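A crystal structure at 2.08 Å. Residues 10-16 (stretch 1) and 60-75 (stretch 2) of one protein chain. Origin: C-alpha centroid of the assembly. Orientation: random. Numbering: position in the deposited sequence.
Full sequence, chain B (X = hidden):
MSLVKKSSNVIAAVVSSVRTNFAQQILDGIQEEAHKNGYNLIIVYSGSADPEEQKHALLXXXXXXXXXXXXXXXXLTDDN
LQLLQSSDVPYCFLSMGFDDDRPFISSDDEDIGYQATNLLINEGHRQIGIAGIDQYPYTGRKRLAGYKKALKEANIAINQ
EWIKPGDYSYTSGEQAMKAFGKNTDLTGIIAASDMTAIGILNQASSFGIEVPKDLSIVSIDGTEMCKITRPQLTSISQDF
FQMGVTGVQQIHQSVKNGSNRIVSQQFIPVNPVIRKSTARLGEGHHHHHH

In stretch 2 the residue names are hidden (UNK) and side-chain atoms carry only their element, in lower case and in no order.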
# COMPACT_ATOMS: atom_id res chain seq x y z
N VAL B 10 16.18 15.32 -13.36
CA VAL B 10 15.88 14.34 -12.28
C VAL B 10 15.05 14.98 -11.17
O VAL B 10 15.46 15.97 -10.56
CB VAL B 10 17.17 13.78 -11.65
CG1 VAL B 10 16.83 12.70 -10.63
CG2 VAL B 10 18.08 13.24 -12.73
N ILE B 11 13.87 14.42 -10.91
CA ILE B 11 13.01 14.94 -9.86
C ILE B 11 13.09 14.01 -8.66
O ILE B 11 13.16 12.80 -8.81
CB ILE B 11 11.54 15.03 -10.34
CG1 ILE B 11 11.41 16.09 -11.43
CG2 ILE B 11 10.63 15.38 -9.16
CD1 ILE B 11 10.02 16.20 -12.05
N ALA B 12 13.09 14.60 -7.47
CA ALA B 12 13.15 13.81 -6.25
C ALA B 12 11.85 13.97 -5.48
O ALA B 12 11.38 15.09 -5.25
CB ALA B 12 14.32 14.28 -5.38
N ALA B 13 11.25 12.84 -5.12
CA ALA B 13 10.00 12.84 -4.37
C ALA B 13 10.28 12.38 -2.95
O ALA B 13 10.88 11.33 -2.74
CB ALA B 13 8.99 11.92 -5.03
N VAL B 14 9.87 13.20 -1.99
CA VAL B 14 10.06 12.89 -0.58
C VAL B 14 8.79 12.27 0.00
O VAL B 14 7.71 12.87 -0.07
CB VAL B 14 10.41 14.16 0.22
CG1 VAL B 14 10.70 13.79 1.67
CG2 VAL B 14 11.60 14.86 -0.40
N VAL B 15 8.93 11.08 0.55
CA VAL B 15 7.80 10.38 1.15
C VAL B 15 8.14 10.01 2.60
O VAL B 15 9.30 9.74 2.92
CB VAL B 15 7.46 9.09 0.37
CG1 VAL B 15 6.90 9.45 -1.00
CG2 VAL B 15 8.70 8.23 0.22
N SER B 16 7.12 9.99 3.46
CA SER B 16 7.31 9.66 4.87
C SER B 16 7.85 8.24 5.04
O SER B 16 7.08 7.28 5.15
CB SER B 16 6.00 9.80 5.63
OG SER B 16 5.02 8.90 5.13
N UNK B 60 19.83 14.51 1.34
CA UNK B 60 20.06 13.41 0.41
C UNK B 60 19.56 13.79 -0.98
O UNK B 60 20.12 13.35 -1.99
c UNK B 60 19.57 11.01 -0.17
c UNK B 60 19.34 12.12 0.85
o UNK B 60 19.85 11.70 2.13
N UNK B 61 18.51 14.60 -1.03
CA UNK B 61 17.93 15.02 -2.31
C UNK B 61 18.67 16.21 -2.91
O UNK B 61 18.89 16.28 -4.12
c UNK B 61 16.46 15.38 -2.12
N UNK B 62 19.06 17.15 -2.05
CA UNK B 62 19.77 18.35 -2.48
C UNK B 62 21.25 18.08 -2.74
O UNK B 62 21.81 18.57 -3.72
c UNK B 62 18.16 19.74 -1.17
c UNK B 62 19.64 19.46 -1.43
c UNK B 62 17.91 20.70 -0.03
c UNK B 62 20.36 20.71 -1.90
N UNK B 63 21.88 17.31 -1.85
CA UNK B 63 23.30 16.99 -1.99
C UNK B 63 23.58 16.65 -3.45
O UNK B 63 24.52 17.17 -4.05
c UNK B 63 24.48 16.41 1.22
o UNK B 63 24.08 15.51 1.99
c UNK B 63 23.67 15.79 -1.11
c UNK B 63 24.88 16.03 -0.20
o UNK B 63 24.58 17.61 1.57
N UNK B 64 22.76 15.77 -4.02
CA UNK B 64 22.92 15.37 -5.41
C UNK B 64 22.05 16.28 -6.28
O UNK B 64 20.93 16.63 -5.92
c UNK B 64 24.48 12.94 -6.79
c UNK B 64 23.00 13.28 -6.89
n UNK B 64 26.20 12.65 -10.02
c UNK B 64 22.48 13.91 -5.60
n UNK B 64 25.02 12.45 -8.05
c UNK B 64 25.76 13.18 -8.88
n UNK B 64 26.04 14.44 -8.59
N UNK B 65 22.57 16.68 -7.45
CA UNK B 65 21.85 17.55 -8.37
C UNK B 65 20.45 17.06 -8.77
O UNK B 65 20.31 16.01 -9.39
c UNK B 65 22.78 17.64 -9.57
c UNK B 65 23.92 16.37 -7.97
c UNK B 65 24.14 17.49 -8.95
N UNK B 66 19.44 17.83 -8.39
CA UNK B 66 18.05 17.52 -8.73
C UNK B 66 17.41 18.81 -9.23
O UNK B 66 17.75 19.89 -8.76
c UNK B 66 17.83 15.69 -7.02
c UNK B 66 17.26 18.05 -6.40
c UNK B 66 17.25 17.01 -7.51
N UNK B 67 16.50 18.70 -10.19
CA UNK B 67 15.86 19.87 -10.76
C UNK B 67 14.64 20.34 -9.98
O UNK B 67 14.18 21.47 -10.14
c UNK B 67 13.73 19.81 -14.95
c UNK B 67 15.47 19.59 -12.22
se UNK B 67 14.15 18.07 -14.24
c UNK B 67 14.37 18.57 -12.39
N UNK B 68 14.11 19.46 -9.14
CA UNK B 68 12.94 19.82 -8.36
C UNK B 68 12.62 18.80 -7.29
O UNK B 68 12.99 17.63 -7.40
N UNK B 69 11.93 19.25 -6.24
CA UNK B 69 11.56 18.37 -5.14
C UNK B 69 10.06 18.42 -4.86
O UNK B 69 9.48 19.50 -4.73
c UNK B 69 14.63 19.04 -2.86
c UNK B 69 12.30 18.75 -3.84
c UNK B 69 11.90 17.80 -2.71
c UNK B 69 13.82 18.66 -4.07
N UNK B 70 9.44 17.25 -4.79
CA UNK B 70 8.02 17.14 -4.50
C UNK B 70 7.89 16.45 -3.14
O UNK B 70 8.47 15.38 -2.93
c UNK B 70 7.40 16.88 -7.00
c UNK B 70 6.68 18.22 -7.05
c UNK B 70 7.32 16.31 -5.58
c UNK B 70 6.77 15.89 -7.99
N UNK B 71 7.16 17.07 -2.22
CA UNK B 71 7.01 16.48 -0.89
C UNK B 71 5.60 15.95 -0.70
O UNK B 71 4.64 16.72 -0.58
c UNK B 71 8.84 19.26 -0.80
c UNK B 71 9.31 18.40 1.49
c UNK B 71 7.36 17.50 0.20
c UNK B 71 8.80 18.04 0.12
N UNK B 72 5.49 14.63 -0.68
CA UNK B 72 4.21 13.94 -0.53
C UNK B 72 3.73 13.91 0.91
O UNK B 72 4.10 13.02 1.68
c UNK B 72 4.78 12.33 -2.51
c UNK B 72 4.16 13.40 -3.39
c UNK B 72 4.38 10.95 -3.01
c UNK B 72 4.31 12.51 -1.07
N UNK B 73 2.89 14.88 1.25
CA UNK B 73 2.32 14.97 2.58
C UNK B 73 3.36 14.81 3.69
O UNK B 73 3.24 13.93 4.54
c UNK B 73 1.23 13.90 2.74
o UNK B 73 0.44 14.17 3.88
N UNK B 74 4.38 15.67 3.67
CA UNK B 74 5.42 15.64 4.69
C UNK B 74 5.34 16.92 5.51
O UNK B 74 5.34 18.02 4.95
c UNK B 74 6.54 13.25 2.97
c UNK B 74 7.86 16.30 4.92
c UNK B 74 7.28 14.05 3.99
c UNK B 74 6.85 15.52 4.07
N UNK B 75 5.28 16.78 6.82
CA UNK B 75 5.21 17.94 7.71
C UNK B 75 6.62 18.28 8.19
O UNK B 75 7.09 17.75 9.20
c UNK B 75 4.31 17.63 8.91

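Position 60, in a helix, has one carbon carrying an oxygen and a carbon, out of reach of stretch 1: Thr-60. Position 61 has a single carbon, directed toward stretch 1 and 4.1 Å (CB to CB) from Ala-12; it is Ala-61. At 62, four carbons fork at the first, one arm two carbons long, and CA-to-CB points away: Ile-62. Position 63 has three carbons, the third bearing two oxygens, and is Glu-63. At 64 three carbons lead to a nitrogen and then a carbon with two more nitrogens, the pattern of Arg-64, which is poorly ordered. Three carbons close a ring onto the backbone nitrogen at 65, giving Pro-65.

Position 66 has one carbon carrying two others, a beta-branched valine; CG1 of Val-66 lies 4.1 Å from CB of Ala-12. At 67 an unbranched chain of two carbons, selenium and a carbon identifies selenomethionine, Met-67, whose CG packs 4.0 Å from CG1 of Ile-11. Position 68 has no side-chain atoms and is Gly-68; an ideal CB there would lie 4.5 Å from Ile-11 CG1.

Position 69 has four carbons forked at the first, one arm two carbons long. This is Ile-69, its CG2 3.8 Å from CG2 of Val-14. At 70 four carbons fork at the second and approach Ile-11; this is Leu-70, its CD1 4.1 Å from Ile-11 CG2. Position 71 also has four carbons forked at the second, and they meet Val-14: Leu-71, with CG 4.2 Å from Val-14 CB. At 72 four carbons, again forked at the second, approach Val-15; this is Leu-72, its CD1 3.6 Å from Val-15 CG1.

Position 73, one carbon then one oxygen, is Ser-73, whose positive phi of 48° marks a turn in the chain after the strand. At 74 four carbons fork at the first, one arm two carbons long, and CA-to-CB points toward stretch 1: Ile-74, whose CG1 is 4.1 Å from Val-14 CG1. A lone carbon at 75, out of reach, gives Ala-75.

The contact is a parallel pairing of strands. Ala-12 N donates to Gly-68 O (3.0 Å) and Ala-12 O accepts from Leu-70 N (2.9 Å); Val-14 repeats the pattern, its N bonding Leu-70 O (2.8 Å) and its O bonding Leu-72 N (2.9 Å). Ahead of this ladder, Met-67 N donates to Val-10 O (2.9 Å). Alternation of side chains sends Ala-12, Val-14, Ile-69 and Leu-71 to one face, Ile-11, Ala-13 and Leu-70 to the other, so apolar packing reinforces the backbone bonds on both.

Stretch 2, residues 60-75: TAIERPVMGILLLSIA
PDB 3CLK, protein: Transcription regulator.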